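Periplasmic binding protein (Thermotoga lettingae TMO, PDB 4RY8) binds 5-methylthioribose between its two lobes, probably as the solute receptor of a sugar transporter of the bacterial periplasmic binding protein family. Local coordinates at residues 122-125 / 126-129; 146-149 / 150-154. All coordinates share one frame; numbering follows the deposited sequence.

Interaction 1: 122-125 / 126-129; sequences GYLI and SKQL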
ATOM      1  N   GLY C 122      -4.771   0.634  -5.738  1.00 18.51           N
ATOM      2  CA  GLY C 122      -4.401  -0.360  -6.752  1.00 17.56           C
ATOM      3  C   GLY C 122      -3.704  -1.604  -6.202  1.00 17.51           C
ATOM      4  O   GLY C 122      -3.950  -2.710  -6.666  1.00 19.58           O
ATOM      5  N   TYR C 123      -2.905  -1.401  -5.160  1.00 20.84           N
ATOM      6  CA  TYR C 123      -2.243  -2.440  -4.438  1.00 18.55           C
ATOM      7  C   TYR C 123      -3.265  -3.216  -3.595  1.00 18.80           C
ATOM      8  O   TYR C 123      -3.317  -4.430  -3.629  1.00 17.63           O
ATOM      9  CB  TYR C 123      -1.184  -1.874  -3.483  1.00 17.51           C
ATOM     10  CG  TYR C 123      -0.551  -3.013  -2.749  1.00 23.99           C
ATOM     11  CD1 TYR C 123       0.170  -3.958  -3.459  1.00 21.08           C
ATOM     12  CD2 TYR C 123      -0.798  -3.262  -1.378  1.00 22.33           C
ATOM     13  CE1 TYR C 123       0.702  -5.057  -2.840  1.00 29.18           C
ATOM     14  CE2 TYR C 123      -0.243  -4.373  -0.746  1.00 29.93           C
ATOM     15  CZ  TYR C 123       0.515  -5.270  -1.503  1.00 28.20           C
ATOM     16  OH  TYR C 123       1.087  -6.416  -0.971  1.00 35.72           O
ATOM     17  N   LEU C 124      -4.116  -2.517  -2.881  1.00 17.20           N
ATOM     18  CA  LEU C 124      -5.022  -3.262  -1.991  1.00 22.88           C
ATOM     19  C   LEU C 124      -5.973  -4.146  -2.770  1.00 22.83           C
ATOM     20  O   LEU C 124      -6.175  -5.316  -2.415  1.00 17.86           O
ATOM     21  CB  LEU C 124      -5.811  -2.339  -1.083  1.00 20.21           C
ATOM     22  CG  LEU C 124      -5.103  -1.587   0.038  1.00 33.22           C
ATOM     23  CD1 LEU C 124      -6.122  -0.666   0.699  1.00 25.29           C
ATOM     24  CD2 LEU C 124      -4.435  -2.498   1.062  1.00 25.48           C
ATOM     25  N   ILE C 125      -6.560  -3.622  -3.841  1.00 18.31           N
ATOM     26  CA  ILE C 125      -7.563  -4.429  -4.546  1.00 19.29           C
ATOM     27  C   ILE C 125      -6.876  -5.524  -5.324  1.00 16.87           C
ATOM     28  O   ILE C 125      -7.399  -6.644  -5.370  1.00 17.95           O
ATOM     29  CB  ILE C 125      -8.566  -3.605  -5.410  1.00 16.10           C
ATOM     30  CG1 ILE C 125      -9.726  -4.485  -5.849  1.00 16.15           C
ATOM     31  CG2 ILE C 125      -7.826  -3.012  -6.659  1.00 15.32           C
ATOM     32  CD1 ILE C 125     -10.715  -4.938  -4.785  1.00 19.59           C
ATOM     33  N   SER C 126      -5.748  -5.215  -5.996  1.00 21.50           N
ATOM     34  CA  SER C 126      -5.054  -6.253  -6.769  1.00 18.02           C
ATOM     35  C   SER C 126      -4.527  -7.425  -5.894  1.00 19.14           C
ATOM     36  O   SER C 126      -4.684  -8.591  -6.275  1.00 22.87           O
ATOM     37  CB  SER C 126      -3.922  -5.663  -7.720  1.00 18.06           C
ATOM     38  OG  SER C 126      -4.372  -4.522  -8.410  1.00 16.46           O
ATOM     39  N   LYS C 127      -3.923  -7.119  -4.745  1.00 17.40           N
ATOM     40  CA  LYS C 127      -3.511  -8.128  -3.748  1.00 24.73           C
ATOM     41  C   LYS C 127      -4.692  -8.941  -3.209  1.00 20.06           C
ATOM     42  O   LYS C 127      -4.535 -10.128  -2.981  1.00 18.87           O
ATOM     43  CB  LYS C 127      -2.820  -7.512  -2.531  1.00 25.57           C
ATOM     44  CG  LYS C 127      -2.846  -8.470  -1.326  1.00 33.05           C
ATOM     45  CD  LYS C 127      -2.164  -7.941  -0.102  1.00 27.17           C
ATOM     46  CE  LYS C 127      -3.069  -7.118   0.757  1.00 30.45           C
ATOM     47  NZ  LYS C 127      -2.288  -6.348   1.758  1.00 44.11           N
ATOM     48  N   GLN C 128      -5.855  -8.308  -3.035  1.00 20.21           N
ATOM     49  CA  GLN C 128      -7.041  -9.020  -2.494  1.00 21.97           C
ATOM     50  C   GLN C 128      -7.446 -10.119  -3.496  1.00 24.10           C
ATOM     51  O   GLN C 128      -7.717 -11.243  -3.130  1.00 19.66           O
ATOM     52  CB  GLN C 128      -8.180  -8.043  -2.309  1.00 23.53           C
ATOM     53  CG  GLN C 128      -9.424  -8.625  -1.682  1.00 29.86           C
ATOM     54  CD  GLN C 128      -9.233  -8.803  -0.224  1.00 39.29           C
ATOM     55  OE1 GLN C 128      -8.126  -8.602   0.284  1.00 27.10           O
ATOM     56  NE2 GLN C 128     -10.304  -9.146   0.474  1.00 38.90           N
ATOM     57  N   LEU C 129      -7.417  -9.789  -4.794  1.00 17.70           N
ATOM     58  CA  LEU C 129      -7.699 -10.768  -5.800  1.00 19.90           C
ATOM     59  C   LEU C 129      -6.636 -11.903  -5.716  1.00 18.95           C
ATOM     60  O   LEU C 129      -6.980 -13.081  -5.764  1.00 21.42           O
ATOM     61  CB  LEU C 129      -7.707 -10.101  -7.205  1.00 18.73           C
ATOM     62  CG  LEU C 129      -8.074 -10.988  -8.407  1.00 20.21           C
ATOM     63  CD1 LEU C 129      -8.407 -10.130  -9.613  1.00 24.82           C
ATOM     64  CD2 LEU C 129      -6.960 -11.937  -8.777  1.00 28.81           C
TER
HETATM   65  O   HOH W   1      -6.322  -6.295   0.196  1.00 30.96           O
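Ser126 OG hydrogen-bonds Gly122 O at 2.6 Å, one turn back along helix 118-132. The hydroxyl lies in the plane of that carbonyl, while Ser126 N reaches the same oxygen at 3.2 Å from above the plane; two donors of one residue thus share one acceptor. OG stands beside its own backbone N (chi1 -45°), which turns the buried hydroxyl back to the preceding turn, where the carbonyl satisfies it. Lys127 N to Tyr123 O, at 3.0 Å and 164°, continues the i to i+4 ladder. A water donates to Leu124 O (2.8 Å) and to Gln128 OE1 (2.9 Å), tying the amide end to the backbone one turn back. The side chains of Tyr123 and Lys127 run aslant to each other: CB of the lysine sits over one ring face, toward the rim, and Lys127 CD comes to 3.7 Å from Tyr123 OH; the bend beyond it (chi3 87°) places NZ 3.8 Å from Tyr123 CE2. Both polar ends meet Asp117 of the second subunit, the lysine in a salt bridge and the tyrosine in a hydrogen bond. Ile125 and Leu129 pack on strands 200-203 and 226-230. The helix thus turns an apolar side to its own sheet, and a phenol and an ammonium group that share one carboxylate to the dimer partner.

Interaction 2: 146-149 / 150-154; sequences GFAP and LDKRD. With SR1 (5-S-methyl-5-thio-alpha-D-ribofuranose), chain G.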
ATOM      1  N   GLY C 146      -4.750   7.164 -19.664  1.00 30.18           N
ATOM      2  CA  GLY C 146      -5.105   8.572 -19.808  1.00 33.41           C
ATOM      3  C   GLY C 146      -5.852   9.224 -18.659  1.00 27.65           C
ATOM      4  O   GLY C 146      -6.256  10.379 -18.744  1.00 31.80           O
ATOM      5  N   PHE C 147      -6.048   8.493 -17.582  1.00 22.69           N
ATOM      6  CA  PHE C 147      -6.648   9.063 -16.374  1.00 19.55           C
ATOM      7  C   PHE C 147      -5.734   8.852 -15.166  1.00 21.67           C
ATOM      8  O   PHE C 147      -5.393   7.705 -14.831  1.00 16.12           O
ATOM      9  CB  PHE C 147      -8.004   8.419 -16.120  1.00 26.38           C
ATOM     10  CG  PHE C 147      -9.059   8.827 -17.125  1.00 23.23           C
ATOM     11  CD1 PHE C 147      -9.757  10.032 -16.984  1.00 26.87           C
ATOM     12  CD2 PHE C 147      -9.358   8.010 -18.193  1.00 18.77           C
ATOM     13  CE1 PHE C 147     -10.706  10.402 -17.903  1.00 26.54           C
ATOM     14  CE2 PHE C 147     -10.319   8.379 -19.112  1.00 22.93           C
ATOM     15  CZ  PHE C 147     -10.988   9.572 -18.976  1.00 25.85           C
ATOM     16  N   ALA C 148      -5.419   9.945 -14.475  1.00 21.63           N
ATOM     17  CA  ALA C 148      -4.499   9.914 -13.316  1.00 24.33           C
ATOM     18  C   ALA C 148      -4.744   8.756 -12.362  1.00 29.37           C
ATOM     19  O   ALA C 148      -3.869   7.949 -12.092  1.00 20.74           O
ATOM     20  CB  ALA C 148      -4.582  11.223 -12.543  1.00 35.88           C
ATOM     21  N   PRO C 149      -5.942   8.683 -11.821  1.00 16.47           N
ATOM     22  CA  PRO C 149      -6.135   7.611 -10.862  1.00 20.28           C
ATOM     23  C   PRO C 149      -6.034   6.219 -11.521  1.00 20.21           C
ATOM     24  O   PRO C 149      -5.444   5.303 -10.943  1.00 16.70           O
ATOM     25  CB  PRO C 149      -7.546   7.874 -10.327  1.00 17.31           C
ATOM     26  CG  PRO C 149      -8.191   8.701 -11.375  1.00 23.06           C
ATOM     27  CD  PRO C 149      -7.101   9.589 -11.866  1.00 21.47           C
ATOM     28  N   LEU C 150      -6.540   6.078 -12.742  1.00 20.30           N
ATOM     29  CA  LEU C 150      -6.506   4.770 -13.392  1.00 21.05           C
ATOM     30  C   LEU C 150      -5.096   4.324 -13.648  1.00 19.63           C
ATOM     31  O   LEU C 150      -4.829   3.120 -13.504  1.00 20.72           O
ATOM     32  CB  LEU C 150      -7.282   4.744 -14.692  1.00 20.54           C
ATOM     33  CG  LEU C 150      -8.731   5.174 -14.488  1.00 18.28           C
ATOM     34  CD1 LEU C 150      -9.534   4.985 -15.754  1.00 21.10           C
ATOM     35  CD2 LEU C 150      -9.341   4.363 -13.348  1.00 20.35           C
ATOM     36  N   ASP C 151      -4.235   5.279 -14.062  1.00 27.11           N
ATOM     37  CA  ASP C 151      -2.828   5.019 -14.361  1.00 20.45           C
ATOM     38  C   ASP C 151      -2.019   4.659 -13.101  1.00 17.36           C
ATOM     39  O   ASP C 151      -1.204   3.771 -13.121  1.00 20.53           O
ATOM     40  CB  ASP C 151      -2.125   6.245 -14.965  1.00 19.28           C
ATOM     41  CG  ASP C 151      -2.514   6.556 -16.414  1.00 32.03           C
ATOM     42  OD1 ASP C 151      -3.028   5.735 -17.154  1.00 23.23           O
ATOM     43  OD2 ASP C 151      -2.301   7.704 -16.796  1.00 17.86           O
ATOM     44  N   LYS C 152      -2.233   5.392 -12.011  1.00 17.13           N
ATOM     45  CA  LYS C 152      -1.696   5.019 -10.704  1.00 19.78           C
ATOM     46  C   LYS C 152      -2.136   3.578 -10.312  1.00 16.63           C
ATOM     47  O   LYS C 152      -1.309   2.716  -9.958  1.00 17.31           O
ATOM     48  CB  LYS C 152      -2.176   5.999  -9.658  1.00 15.66           C
ATOM     49  CG  LYS C 152      -1.588   7.371  -9.776  1.00 18.66           C
ATOM     50  CD  LYS C 152      -2.333   8.387  -8.906  1.00 20.01           C
ATOM     51  CE  LYS C 152      -1.951   9.819  -9.322  1.00 27.54           C
ATOM     52  NZ  LYS C 152      -2.637  10.898  -8.523  1.00 19.62           N
ATOM     53  N   ARG C 153      -3.425   3.306 -10.365  1.00 16.45           N
ATOM     54  CA  ARG C 153      -3.879   1.945 -10.048  1.00 17.35           C
ATOM     55  C   ARG C 153      -3.257   0.943 -11.001  1.00 24.65           C
ATOM     56  O   ARG C 153      -2.874  -0.146 -10.580  1.00 18.11           O
ATOM     57  CB  ARG C 153      -5.355   1.844 -10.138  1.00 17.47           C
ATOM     58  CG  ARG C 153      -5.983   2.678  -9.043  1.00 18.49           C
ATOM     59  CD  ARG C 153      -7.455   2.970  -9.261  1.00 21.61           C
ATOM     60  NE  ARG C 153      -7.879   4.137  -8.468  1.00 21.17           N
ATOM     61  CZ  ARG C 153      -9.034   4.788  -8.606  1.00 16.98           C
ATOM     62  NH1 ARG C 153      -9.931   4.374  -9.491  1.00 18.08           N
ATOM     63  NH2 ARG C 153      -9.293   5.881  -7.860  1.00 15.71           N
ATOM     64  N   ASP C 154      -3.130   1.309 -12.279  1.00 15.54           N
ATOM     65  CA  ASP C 154      -2.562   0.338 -13.238  1.00 15.51           C
ATOM     66  C   ASP C 154      -1.156  -0.177 -12.826  1.00 15.27           C
ATOM     67  O   ASP C 154      -0.869  -1.388 -12.894  1.00 15.45           O
ATOM     68  CB  ASP C 154      -2.554   0.929 -14.628  1.00 18.90           C
ATOM     69  CG  ASP C 154      -1.943   0.003 -15.641  1.00 19.08           C
ATOM     70  OD1 ASP C 154      -2.544  -1.008 -16.044  1.00 19.67           O
ATOM     71  OD2 ASP C 154      -0.807   0.278 -15.943  1.00 25.72           O
TER
HETATM   72  CS  SR1 G 401     -12.539   7.965 -15.260  1.00 25.10           C
HETATM   73  S   SR1 G 401     -11.499   8.137 -13.828  1.00 20.45           S
HETATM   74  C5  SR1 G 401     -12.641   7.287 -12.712  1.00 25.11           C
HETATM   75  C4  SR1 G 401     -12.085   7.225 -11.291  1.00 20.17           C
HETATM   76  O4  SR1 G 401     -11.858   8.540 -10.902  1.00 23.29           O
HETATM   77  C1  SR1 G 401     -12.271   8.767  -9.540  1.00 43.30           C
HETATM   78  O1  SR1 G 401     -11.134   9.089  -8.813  1.00 27.28           O
HETATM   79  C2  SR1 G 401     -12.914   7.504  -8.988  1.00 30.48           C
HETATM   80  O2  SR1 G 401     -12.219   6.814  -7.914  1.00 20.18           O
HETATM   81  C3  SR1 G 401     -13.016   6.645 -10.233  1.00 21.80           C
HETATM   82  O3  SR1 G 401     -12.672   5.297  -9.942  1.00 22.86           O
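Asp151 N donates to Phe147 O at 2.8 Å and 163°, the first turn of helix 148-163, with Phe147 at the N-cap position. One turn on, two N-H groups of Arg153 hold neighbouring hydroxyls of the bound 5-methylthioribose: NH1 donates to SR1 O3 at 2.9 Å and NH2 to SR1 O2 at 3.1 Å, both nearly straight, with the sugar oxygens at the edge of the guanidinium, near its plane. The chain is extended from CG to NE, which carries the group past Pro149; CB of that proline covers one guanidinium face, 3.6 Å from NH2. Asp118, through a salt bridge to NH2, and the carbonyl of Met204, accepting from NH1, add to what holds the group in place. With an alanine here, O2 and O3 of the sugar would probably lose both donors, and Asp118 the guanidinium it pairs with. The helix is the crossover of a beta-alpha-beta unit between strands 137-142 and 167-173; its N-terminal end supplies Phe147, Pro149 and Arg153 to the pocket between the lobes, an arrangement common in periplasmic binding proteins. The side chain of Phe147, with CG beside the backbone N (chi1 -70°), lies alongside that of Leu150, Phe147 CB meeting Leu150 CG at 3.7 Å. The ligand's methyl carbon CS sits over the centre of one ring face, 3.9 Å from Phe147 CD1. Beyond the pocket, Lys152 runs extended past the carbonyl of Ala148 to a salt bridge with Glu115.

How the interactions relate
Both interactions are local turns of helices, but of different ones: interaction 1 lies within helix 118-132, interaction 2 at the start of helix 148-163. They touch where Gly122 N packs against Arg153 CG, 4.1 Å away, and Asp118, at the start of the first helix, pairs with the arginine of the second. Interaction 1 is the more buried, yet the polar ends of Tyr123 and Lys127 turn to the second subunit; interaction 2, partly buried and nearer the chain centre, directs its arginine and aromatic ring at the ligand. Within 122-129 the side-chain chemistry serves helix, sheet and dimer, whereas 146-154 joins the start of a helix to sugar recognition.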